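Cyclopenase asqI (Emericella nidulans, PDB 5YY3) catalyses the zinc-dependent ring contraction of 4'-methoxycyclopenin to 4'-methoxyviridicatin, with loss of methyl isocyanate, in aspoquinolone biosynthesis. Local coordinates at residues D529-N540 / A551-M562. Sequence-based numbering, arbitrary orientation.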
# COMPACT_ATOMS: atom_id res chain seq x y z
N ASP A 529 32.08 -0.10 17.85
CA ASP A 529 31.09 -1.10 17.48
C ASP A 529 31.72 -2.49 17.39
O ASP A 529 31.13 -3.50 17.81
CB ASP A 529 30.42 -0.74 16.14
CG ASP A 529 31.42 -0.36 15.03
OD1 ASP A 529 32.64 -0.28 15.29
OD2 ASP A 529 30.98 -0.11 13.89
N THR A 530 32.93 -2.53 16.84
CA THR A 530 33.59 -3.78 16.47
C THR A 530 34.23 -4.45 17.68
O THR A 530 34.78 -5.54 17.56
CB THR A 530 34.65 -3.54 15.37
OG1 THR A 530 35.42 -2.37 15.68
CG2 THR A 530 33.98 -3.31 14.00
N ASP A 531 34.18 -3.79 18.84
CA ASP A 531 34.71 -4.36 20.07
C ASP A 531 33.59 -4.86 20.99
O ASP A 531 33.86 -5.40 22.06
CB ASP A 531 35.59 -3.33 20.81
CG ASP A 531 36.91 -3.05 20.07
OD1 ASP A 531 37.43 -3.96 19.38
OD2 ASP A 531 37.42 -1.90 20.18
N SER A 532 32.34 -4.67 20.57
CA SER A 532 31.18 -5.00 21.38
C SER A 532 31.18 -6.44 21.90
O SER A 532 31.41 -7.39 21.15
CB SER A 532 29.91 -4.77 20.57
OG SER A 532 28.78 -5.25 21.28
N SER A 533 30.91 -6.61 23.20
CA SER A 533 30.84 -7.94 23.80
C SER A 533 29.72 -8.80 23.19
O SER A 533 29.73 -10.03 23.32
CB SER A 533 30.62 -7.81 25.30
OG SER A 533 29.33 -7.28 25.55
N VAL A 534 28.77 -8.15 22.54
CA VAL A 534 27.58 -8.78 21.98
C VAL A 534 27.81 -9.28 20.55
O VAL A 534 27.13 -10.19 20.06
CB VAL A 534 26.41 -7.76 22.03
CG1 VAL A 534 25.28 -8.13 21.08
CG2 VAL A 534 25.92 -7.59 23.47
N ALA A 535 28.82 -8.73 19.89
CA ALA A 535 28.97 -8.89 18.45
C ALA A 535 29.81 -10.09 18.03
O ALA A 535 30.79 -10.45 18.68
CB ALA A 535 29.57 -7.62 17.86
N ARG A 536 29.42 -10.69 16.91
CA ARG A 536 30.19 -11.71 16.21
C ARG A 536 31.40 -11.06 15.54
O ARG A 536 31.26 -10.09 14.80
CB ARG A 536 29.27 -12.43 15.21
CG ARG A 536 29.89 -13.17 14.05
CD ARG A 536 28.76 -13.79 13.24
NE ARG A 536 29.11 -14.13 11.86
CZ ARG A 536 29.09 -15.38 11.40
NH1 ARG A 536 28.76 -16.37 12.21
NH2 ARG A 536 29.39 -15.64 10.13
N LYS A 537 32.61 -11.54 15.82
CA LYS A 537 33.80 -10.84 15.35
C LYS A 537 34.26 -11.31 13.99
O LYS A 537 35.35 -11.86 13.84
CB LYS A 537 34.94 -10.97 16.36
CG LYS A 537 35.00 -9.81 17.31
CD LYS A 537 33.80 -9.74 18.18
CE LYS A 537 33.98 -8.74 19.30
NZ LYS A 537 33.04 -9.11 20.40
N MET A 538 33.42 -11.08 13.00
CA MET A 538 33.72 -11.47 11.64
C MET A 538 33.21 -10.38 10.73
O MET A 538 32.31 -9.63 11.10
CB MET A 538 33.05 -12.82 11.30
CG MET A 538 33.32 -13.92 12.32
SD MET A 538 32.52 -15.50 11.97
CE MET A 538 33.86 -16.34 11.12
N GLY A 539 33.80 -10.27 9.54
CA GLY A 539 33.22 -9.44 8.51
C GLY A 539 32.03 -10.17 7.92
O GLY A 539 31.69 -11.28 8.38
N ASN A 540 31.38 -9.58 6.92
CA ASN A 540 30.28 -10.23 6.22
C ASN A 540 30.66 -11.59 5.66
O ASN A 540 31.79 -11.76 5.17
CB ASN A 540 29.78 -9.35 5.07
CG ASN A 540 28.78 -8.33 5.53
OD1 ASN A 540 28.39 -8.29 6.71
ND2 ASN A 540 28.36 -7.46 4.60
N ALA A 551 39.11 -14.74 20.08
CA ALA A 551 37.70 -14.80 20.46
C ALA A 551 36.77 -14.31 19.34
O ALA A 551 36.35 -13.16 19.32
CB ALA A 551 37.47 -13.99 21.73
N VAL A 552 36.45 -15.21 18.42
CA VAL A 552 35.69 -14.88 17.22
C VAL A 552 34.20 -14.67 17.50
O VAL A 552 33.53 -13.89 16.81
CB VAL A 552 35.88 -15.99 16.17
CG1 VAL A 552 35.09 -15.70 14.91
CG2 VAL A 552 37.36 -16.15 15.84
N PHE A 553 33.69 -15.35 18.53
CA PHE A 553 32.28 -15.31 18.90
C PHE A 553 31.40 -15.57 17.68
O PHE A 553 30.52 -14.77 17.34
CB PHE A 553 31.96 -13.97 19.60
CG PHE A 553 30.71 -14.01 20.45
CD1 PHE A 553 30.05 -15.21 20.68
CD2 PHE A 553 30.27 -12.87 21.13
CE1 PHE A 553 28.93 -15.26 21.48
CE2 PHE A 553 29.16 -12.92 21.96
CZ PHE A 553 28.49 -14.13 22.13
N ARG A 554 31.65 -16.69 17.01
CA ARG A 554 30.96 -17.02 15.77
C ARG A 554 29.45 -17.02 15.97
O ARG A 554 28.70 -16.63 15.07
CB ARG A 554 31.43 -18.37 15.22
CG ARG A 554 30.83 -18.75 13.87
CD ARG A 554 31.27 -20.15 13.44
NE ARG A 554 30.45 -20.71 12.38
CZ ARG A 554 30.69 -21.88 11.80
NH1 ARG A 554 31.72 -22.62 12.20
NH2 ARG A 554 29.90 -22.33 10.82
N HIS A 555 29.01 -17.44 17.15
CA HIS A 555 27.58 -17.50 17.48
C HIS A 555 27.06 -16.24 18.17
O HIS A 555 25.98 -16.23 18.73
CB HIS A 555 27.29 -18.71 18.35
CG HIS A 555 28.11 -18.76 19.61
ND1 HIS A 555 29.49 -18.71 19.61
CD2 HIS A 555 27.74 -18.84 20.91
CE1 HIS A 555 29.93 -18.77 20.85
NE2 HIS A 555 28.89 -18.85 21.66
N GLY A 556 27.84 -15.16 18.11
CA GLY A 556 27.36 -13.87 18.56
C GLY A 556 26.45 -13.17 17.54
O GLY A 556 26.08 -13.74 16.50
N TRP A 557 26.07 -11.93 17.84
CA TRP A 557 25.20 -11.17 16.95
C TRP A 557 25.99 -10.56 15.78
O TRP A 557 27.04 -9.97 15.98
CB TRP A 557 24.48 -10.08 17.73
CG TRP A 557 23.33 -9.59 16.95
CD1 TRP A 557 23.21 -8.38 16.32
CD2 TRP A 557 22.15 -10.33 16.65
NE1 TRP A 557 22.00 -8.31 15.67
CE2 TRP A 557 21.33 -9.50 15.85
CE3 TRP A 557 21.69 -11.61 16.98
CZ2 TRP A 557 20.08 -9.91 15.36
CZ3 TRP A 557 20.44 -12.02 16.52
CH2 TRP A 557 19.65 -11.17 15.72
N PRO A 558 25.49 -10.72 14.54
CA PRO A 558 26.23 -10.19 13.38
C PRO A 558 26.48 -8.66 13.48
O PRO A 558 25.56 -7.91 13.82
CB PRO A 558 25.31 -10.53 12.20
CG PRO A 558 24.46 -11.67 12.69
CD PRO A 558 24.27 -11.45 14.15
N GLN A 559 27.70 -8.23 13.20
CA GLN A 559 28.04 -6.80 13.26
C GLN A 559 27.15 -5.94 12.34
O GLN A 559 26.72 -4.84 12.72
CB GLN A 559 29.52 -6.60 12.89
CG GLN A 559 30.02 -5.15 12.98
CD GLN A 559 29.79 -4.56 14.36
OE1 GLN A 559 30.35 -5.02 15.36
NE2 GLN A 559 28.95 -3.53 14.43
N ASN A 560 26.84 -6.45 11.15
CA ASN A 560 25.99 -5.74 10.21
C ASN A 560 24.54 -5.58 10.67
O ASN A 560 23.81 -4.75 10.11
CB ASN A 560 25.98 -6.45 8.86
CG ASN A 560 25.29 -7.78 8.91
OD1 ASN A 560 25.62 -8.62 9.74
ND2 ASN A 560 24.31 -7.99 8.03
N LEU A 561 24.12 -6.35 11.68
CA LEU A 561 22.76 -6.23 12.21
C LEU A 561 22.73 -5.59 13.59
O LEU A 561 21.69 -5.61 14.24
CB LEU A 561 22.07 -7.60 12.30
CG LEU A 561 21.99 -8.42 11.02
CD1 LEU A 561 21.20 -9.70 11.26
CD2 LEU A 561 21.36 -7.59 9.90
N MET A 562 23.86 -5.06 14.04
CA MET A 562 23.94 -4.53 15.40
C MET A 562 22.97 -3.40 15.60
O MET A 562 22.35 -3.26 16.65
CB MET A 562 25.36 -4.07 15.73
CG MET A 562 26.29 -5.22 16.14
SD MET A 562 25.86 -5.87 17.76
CE MET A 562 26.32 -4.48 18.80
O HOH W 1 29.69 -10.19 12.76
O HOH W 2 34.42 -11.71 21.31
O HOH W 3 27.90 -9.53 9.43
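The backbone of Trp557 is held at both its polar atoms: Arg536 N donates almost straight (176°) to Trp557 O at 2.7 Å, and Trp557 N donates to Val534 O. Together they form a single beta bridge at Ala535 and Trp557. The type I turn from Phe553 to Gly556 brings Val552 round to the next residue, and Lys537 N bonds to Val552 O at 2.7 Å. The Arg536 side chain, its CG anti to the backbone N (chi1 159°) and extended out to NE, runs beside that of Arg554 and delivers NH1 to Arg554 O at 2.9 Å, the oxygen lying at the edge of the guanidinium. Met538 SD covers one face of this group. The guanidinium planes of Arg536 and Arg554 are turned 70° apart, and Asp184 of helix 180-193 forms salt bridges to both, which probably offsets their like charges; Arg554 NH2 also bonds to Pro139 O.

Both segments belong to the long loop between strands 523-528 and 571-580 of the hemocyanin Ig-like domain, which here reaches the helices of the metal-binding domain; the Trp557 side chain lies about 7 Å from that of the zinc ligand His186.

Further out, one water accepts from Gln559 N and lies 2.6 Å from Arg536 O; another joins Lys537 NZ to Ala551 O. The Phe553 ring turns its edge to Ser533 O, with CE2 3.2 Å from that oxygen, and carries Gly556 CA over one face. Met538 CG packs on Val552 CG1 at 3.6 Å, and Met562, bent at chi2, sets SD against Val534 CG1 and Ala535 CB.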